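Local atomic coordinates of SAM-dependent O-methyltransferase (Thermotoga maritima, PDB entry 1O54), a protein that probably transfers a methyl group from S-adenosyl-L-methionine to N1 of adenosine 58 in tRNA, working as a homotetramer built from two dimers. Residues 25-37 and 74-88. Residues are numbered along the deposited sequence; the frame is centred on the assembly and turned at random. Where two conformers were deposited one is given.
Sequences RVLLSFEDESEFL and KGYILIPSLIDEIMN
Arg25 and Glu85 meet from opposite directions, with the carboxylate over one face of the guanidinium. Along Arg25, CB lies 3.8 Å from Glu85 OE2 and also near Pro80 CG, CG stays beside OE2, and CD passes it at 3.1 Å. The bend at chi3 (55°) then turns the guanidinium so that OE2 sits above one face, offset toward the rim, 3.2 Å from NE. CZ and NH2 lie near OE1, and NH1 closes a salt bridge to Glu85 OE1 at 2.6 Å. Because OE1 is well out of the guanidinium plane, charge rather than a directed N-H holds the pair; the two flat groups are 71° apart. Replacing Arg25 by alanine would probably leave the buried Glu85 carboxylate without this countercharge and open a gap over it. Leu37 flanks helix 82-87: CD2 touches Pro80 CG at 3.5 Å before it, CD1 meets Asn88 CB after it. Leu27 sends CD2 to Asp84 OD2, the acid that forms a capping box with Ser81. Between the antiparallel strands, Leu27 with Leu78 and Ser29 with Tyr76 are hydrogen-bonded pairs. At the far end Gly75 CA lies over the Phe30 ring, 3.7 Å from its centroid in a CH-pi contact; a CB on Gly75 would clash with CE2 of that ring. Strand 25-30 runs between 35-39 and 74-78 in a four-stranded antiparallel sheet completed by 66-68. Helix 82-87 packs Ile86 on helices 98-107 and 125-134, and Arg233 of the second subunit salt-bridges Asp84.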
loop_
_atom_site.group_PDB
_atom_site.type_symbol
_atom_site.label_atom_id
_atom_site.label_comp_id
_atom_site.label_asym_id
_atom_site.label_seq_id
_atom_site.Cartn_x
_atom_site.Cartn_y
_atom_site.Cartn_z
ATOM N N ARG A 25 -0.057 -32.516 17.675
ATOM C CA ARG A 25 -0.960 -31.573 17.010
ATOM C C ARG A 25 -0.999 -31.839 15.499
ATOM O O ARG A 25 0.022 -32.088 14.881
ATOM C CB ARG A 25 -0.497 -30.144 17.286
ATOM C CG ARG A 25 -0.283 -29.896 18.777
ATOM C CD ARG A 25 -0.516 -28.475 19.223
ATOM N NE ARG A 25 -1.850 -27.999 18.833
ATOM C CZ ARG A 25 -2.339 -26.814 19.187
ATOM N NH1 ARG A 25 -1.623 -25.991 19.956
ATOM N NH2 ARG A 25 -3.544 -26.446 18.773
ATOM N N VAL A 26 -2.186 -31.835 14.925
ATOM C CA VAL A 26 -2.342 -31.975 13.486
ATOM C C VAL A 26 -3.222 -30.859 12.988
ATOM O O VAL A 26 -4.054 -30.307 13.734
ATOM C CB VAL A 26 -3.023 -33.312 13.081
ATOM C CG1 VAL A 26 -2.122 -34.455 13.391
ATOM C CG2 VAL A 26 -4.335 -33.463 13.763
ATOM N N LEU A 27 -3.082 -30.582 11.716
ATOM C CA LEU A 27 -3.906 -29.624 11.045
ATOM C C LEU A 27 -4.636 -30.351 9.936
ATOM O O LEU A 27 -3.996 -30.926 9.049
ATOM C CB LEU A 27 -3.036 -28.529 10.456
ATOM C CG LEU A 27 -3.753 -27.488 9.620
ATOM C CD1 LEU A 27 -4.757 -26.752 10.438
ATOM C CD2 LEU A 27 -2.737 -26.546 9.073
ATOM N N LEU A 28 -5.967 -30.361 9.993
ATOM C CA LEU A 28 -6.771 -30.993 8.960
ATOM C C LEU A 28 -7.322 -29.916 8.013
ATOM O O LEU A 28 -8.023 -28.998 8.460
ATOM C CB LEU A 28 -7.917 -31.787 9.582
ATOM C CG LEU A 28 -7.467 -32.765 10.668
ATOM C CD1 LEU A 28 -8.643 -33.474 11.316
ATOM C CD2 LEU A 28 -6.469 -33.787 10.100
ATOM N N SER A 29 -7.015 -30.034 6.724
ATOM C CA SER A 29 -7.299 -28.966 5.767
ATOM C C SER A 29 -8.255 -29.459 4.680
ATOM O O SER A 29 -7.985 -30.460 4.031
ATOM C CB SER A 29 -5.982 -28.492 5.166
ATOM O OG SER A 29 -6.192 -27.429 4.264
ATOM N N PHE A 30 -9.369 -28.746 4.468
ATOM C CA PHE A 30 -10.428 -29.185 3.557
ATOM C C PHE A 30 -10.570 -28.335 2.277
ATOM O O PHE A 30 -10.061 -27.226 2.215
ATOM C CB PHE A 30 -11.737 -29.279 4.354
ATOM C CG PHE A 30 -11.733 -30.430 5.319
ATOM C CD1 PHE A 30 -11.199 -30.281 6.590
ATOM C CD2 PHE A 30 -12.191 -31.680 4.929
ATOM C CE1 PHE A 30 -11.131 -31.360 7.457
ATOM C CE2 PHE A 30 -12.118 -32.754 5.787
ATOM C CZ PHE A 30 -11.586 -32.580 7.059
ATOM N N GLU A 31 -11.267 -28.885 1.273
ATOM C CA GLU A 31 -11.451 -28.232 -0.045
ATOM C C GLU A 31 -12.006 -26.803 0.037
ATOM O O GLU A 31 -11.583 -25.932 -0.735
ATOM C CB GLU A 31 -12.358 -29.067 -0.968
ATOM C CG GLU A 31 -11.814 -30.439 -1.387
ATOM C CD GLU A 31 -12.800 -31.246 -2.235
ATOM O OE1 GLU A 31 -14.039 -31.116 -2.033
ATOM O OE2 GLU A 31 -12.348 -32.030 -3.106
ATOM N N ASP A 32 -12.927 -26.551 0.969
ATOM C CA ASP A 32 -13.513 -25.204 1.142
ATOM C C ASP A 32 -12.618 -24.300 1.993
ATOM O O ASP A 32 -13.057 -23.248 2.496
ATOM C CB ASP A 32 -14.933 -25.298 1.740
ATOM C CG ASP A 32 -14.933 -25.686 3.209
ATOM O OD1 ASP A 32 -13.890 -26.155 3.711
ATOM O OD2 ASP A 32 -15.928 -25.558 3.949
ATOM N N GLU A 33 -11.370 -24.735 2.177
ATOM C CA GLU A 33 -10.359 -23.986 2.891
ATOM C C GLU A 33 -10.559 -23.893 4.411
ATOM O O GLU A 33 -9.783 -23.227 5.079
ATOM C CB GLU A 33 -10.181 -22.593 2.270
ATOM C CG GLU A 33 -10.063 -22.586 0.745
ATOM C CD GLU A 33 -8.632 -22.507 0.251
ATOM O OE1 GLU A 33 -7.796 -23.385 0.628
ATOM O OE2 GLU A 33 -8.342 -21.557 -0.526
ATOM N N SER A 34 -11.541 -24.588 4.988
ATOM C CA SER A 34 -11.609 -24.639 6.451
ATOM C C SER A 34 -10.418 -25.459 6.940
ATOM O O SER A 34 -9.965 -26.372 6.238
ATOM C CB SER A 34 -12.928 -25.232 6.928
ATOM O OG SER A 34 -13.272 -26.342 6.149
ATOM N N GLU A 35 -9.872 -25.086 8.091
ATOM C CA GLU A 35 -8.770 -25.825 8.686
ATOM C C GLU A 35 -9.022 -26.041 10.180
ATOM O O GLU A 35 -9.547 -25.158 10.865
ATOM C CB GLU A 35 -7.440 -25.088 8.493
ATOM C CG GLU A 35 -7.329 -24.212 7.247
ATOM C CD GLU A 35 -6.515 -24.828 6.118
ATOM O OE1 GLU A 35 -7.087 -25.076 5.037
ATOM O OE2 GLU A 35 -5.299 -25.039 6.291
ATOM N N PHE A 36 -8.677 -27.215 10.683
ATOM C CA PHE A 36 -8.930 -27.545 12.079
ATOM C C PHE A 36 -7.643 -27.990 12.719
ATOM O O PHE A 36 -7.059 -28.973 12.257
ATOM C CB PHE A 36 -9.959 -28.661 12.171
ATOM C CG PHE A 36 -11.215 -28.370 11.438
ATOM C CD1 PHE A 36 -12.199 -27.582 12.018
ATOM C CD2 PHE A 36 -11.431 -28.890 10.188
ATOM C CE1 PHE A 36 -13.371 -27.307 11.339
ATOM C CE2 PHE A 36 -12.586 -28.615 9.497
ATOM C CZ PHE A 36 -13.566 -27.818 10.076
ATOM N N LEU A 37 -7.197 -27.256 13.740
ATOM C CA LEU A 37 -5.999 -27.586 14.489
ATOM C C LEU A 37 -6.447 -28.327 15.727
ATOM O O LEU A 37 -7.204 -27.774 16.548
ATOM C CB LEU A 37 -5.222 -26.314 14.875
ATOM C CG LEU A 37 -3.735 -26.285 14.520
ATOM C CD1 LEU A 37 -3.189 -24.896 14.733
ATOM C CD2 LEU A 37 -2.936 -27.270 15.336
ATOM N N LYS A 74 -13.487 -34.420 1.470
ATOM C CA LYS A 74 -12.065 -34.763 1.423
ATOM C C LYS A 74 -11.227 -33.691 2.120
ATOM O O LYS A 74 -11.271 -32.502 1.754
ATOM C CB LYS A 74 -11.605 -34.896 -0.045
ATOM C CG LYS A 74 -10.164 -35.409 -0.224
ATOM C CD LYS A 74 -9.722 -35.419 -1.699
ATOM C CE LYS A 74 -9.442 -34.012 -2.200
ATOM N NZ LYS A 74 -8.980 -33.975 -3.603
ATOM N N GLY A 75 -10.441 -34.113 3.105
ATOM C CA GLY A 75 -9.448 -33.241 3.717
ATOM C C GLY A 75 -8.079 -33.873 3.689
ATOM O O GLY A 75 -7.929 -35.027 3.312
ATOM N N TYR A 76 -7.082 -33.107 4.101
ATOM C CA TYR A 76 -5.704 -33.576 4.168
ATOM C C TYR A 76 -5.123 -33.376 5.561
ATOM O O TYR A 76 -5.368 -32.363 6.210
ATOM C CB TYR A 76 -4.878 -32.797 3.151
ATOM C CG TYR A 76 -5.194 -33.194 1.748
ATOM C CD1 TYR A 76 -6.112 -32.475 0.992
ATOM C CD2 TYR A 76 -4.565 -34.285 1.164
ATOM C CE1 TYR A 76 -6.383 -32.840 -0.321
ATOM C CE2 TYR A 76 -4.839 -34.666 -0.134
ATOM C CZ TYR A 76 -5.754 -33.936 -0.871
ATOM O OH TYR A 76 -6.009 -34.315 -2.171
ATOM N N ILE A 77 -4.287 -34.323 5.996
ATOM C CA ILE A 77 -3.611 -34.253 7.302
ATOM C C ILE A 77 -2.290 -33.556 7.108
ATOM O O ILE A 77 -1.489 -33.938 6.226
ATOM C CB ILE A 77 -3.345 -35.697 7.829
ATOM C CG1 ILE A 77 -4.653 -36.474 8.009
ATOM C CG2 ILE A 77 -2.557 -35.659 9.136
ATOM C CD1 ILE A 77 -4.465 -38.007 7.929
ATOM N N LEU A 78 -2.057 -32.520 7.921
ATOM C CA LEU A 78 -0.858 -31.702 7.849
ATOM C C LEU A 78 -0.274 -31.529 9.246
ATOM O O LEU A 78 -0.979 -31.688 10.249
ATOM C CB LEU A 78 -1.151 -30.318 7.230
ATOM C CG LEU A 78 -1.800 -30.332 5.830
ATOM C CD1 LEU A 78 -2.159 -28.948 5.396
ATOM C CD2 LEU A 78 -0.905 -30.995 4.761
ATOM N N ILE A 79 1.011 -31.202 9.277
ATOM C CA ILE A 79 1.688 -30.863 10.499
ATOM C C ILE A 79 1.592 -29.335 10.544
ATOM O O ILE A 79 2.032 -28.662 9.628
ATOM C CB ILE A 79 3.167 -31.282 10.484
ATOM C CG1 ILE A 79 3.321 -32.809 10.340
ATOM C CG2 ILE A 79 3.843 -30.812 11.770
ATOM C CD1 ILE A 79 2.605 -33.612 11.358
ATOM N N PRO A 80 1.014 -28.777 11.585
ATOM C CA PRO A 80 0.917 -27.315 11.675
ATOM C C PRO A 80 2.276 -26.643 11.741
ATOM O O PRO A 80 3.223 -27.159 12.365
ATOM C CB PRO A 80 0.163 -27.066 12.994
ATOM C CG PRO A 80 -0.060 -28.349 13.606
ATOM C CD PRO A 80 0.492 -29.447 12.762
ATOM N N SER A 81 2.347 -25.497 11.101
ATOM C CA SER A 81 3.533 -24.634 11.202
ATOM C C SER A 81 3.386 -23.771 12.452
ATOM O O SER A 81 2.316 -23.672 13.055
ATOM C CB SER A 81 3.672 -23.732 9.974
ATOM O OG SER A 81 2.537 -22.885 9.843
ATOM N N LEU A 82 4.470 -23.088 12.798
ATOM C CA LEU A 82 4.407 -22.115 13.861
ATOM C C LEU A 82 3.402 -21.037 13.509
ATOM O O LEU A 82 2.619 -20.663 14.344
ATOM C CB LEU A 82 5.796 -21.565 14.110
ATOM C CG LEU A 82 5.879 -20.503 15.197
ATOM C CD1 LEU A 82 5.355 -21.024 16.507
ATOM C CD2 LEU A 82 7.296 -19.999 15.351
ATOM N N ILE A 83 3.392 -20.575 12.263
ATOM C CA ILE A 83 2.358 -19.597 11.842
ATOM C C ILE A 83 0.964 -20.128 12.086
ATOM O O ILE A 83 0.090 -19.447 12.691
ATOM C CB ILE A 83 2.517 -19.216 10.363
ATOM C CG1 ILE A 83 3.730 -18.312 10.166
ATOM C CG2 ILE A 83 1.256 -18.479 9.862
ATOM C CD1 ILE A 83 4.069 -17.967 8.694
ATOM N N ASP A 84 0.726 -21.375 11.673
ATOM C CA ASP A 84 -0.575 -21.987 11.942
ATOM C C ASP A 84 -0.942 -21.940 13.411
ATOM O O ASP A 84 -2.089 -21.595 13.754
ATOM C CB ASP A 84 -0.656 -23.445 11.490
ATOM C CG ASP A 84 -0.500 -23.620 9.997
ATOM O OD1 ASP A 84 -0.942 -22.741 9.201
ATOM O OD2 ASP A 84 0.055 -24.639 9.525
ATOM N N GLU A 85 0.009 -22.288 14.277
ATOM C CA GLU A 85 -0.214 -22.256 15.724
ATOM C C GLU A 85 -0.485 -20.848 16.241
ATOM O O GLU A 85 -1.399 -20.666 17.031
ATOM C CB GLU A 85 0.962 -22.846 16.491
ATOM C CG GLU A 85 1.140 -24.351 16.275
ATOM C CD GLU A 85 0.217 -25.213 17.117
ATOM O OE1 GLU A 85 -0.572 -24.685 17.918
ATOM O OE2 GLU A 85 0.271 -26.459 16.975
ATOM N N ILE A 86 0.293 -19.883 15.787
ATOM C CA ILE A 86 0.117 -18.484 16.198
ATOM C C ILE A 86 -1.241 -17.968 15.752
ATOM O O ILE A 86 -1.961 -17.338 16.542
ATOM C CB ILE A 86 1.248 -17.655 15.660
ATOM C CG1 ILE A 86 2.517 -17.932 16.457
ATOM C CG2 ILE A 86 0.933 -16.132 15.689
ATOM C CD1 ILE A 86 3.735 -17.490 15.779
ATOM N N MET A 87 -1.627 -18.259 14.517
ATOM C CA MET A 87 -2.913 -17.764 14.005
ATOM C C MET A 87 -4.131 -18.486 14.581
ATOM O O MET A 87 -5.169 -17.832 14.798
ATOM C CB MET A 87 -2.967 -17.823 12.481
ATOM C CG MET A 87 -1.899 -17.036 11.771
ATOM S SD MET A 87 -1.861 -15.264 12.188
ATOM C CE MET A 87 -3.315 -14.710 11.238
ATOM N N ASN A 88 -4.021 -19.793 14.834
ATOM C CA ASN A 88 -5.159 -20.630 15.324
ATOM C C ASN A 88 -5.182 -20.673 16.834
ATOM O O ASN A 88 -5.687 -21.643 17.486
ATOM C CB ASN A 88 -5.087 -22.053 14.772
ATOM C CG ASN A 88 -5.543 -22.134 13.328
ATOM O OD1 ASN A 88 -6.743 -22.311 13.050
ATOM N ND2 ASN A 88 -4.597 -21.997 12.402
HETATM O O HOH W 1 -13.468 -30.731 1.578
#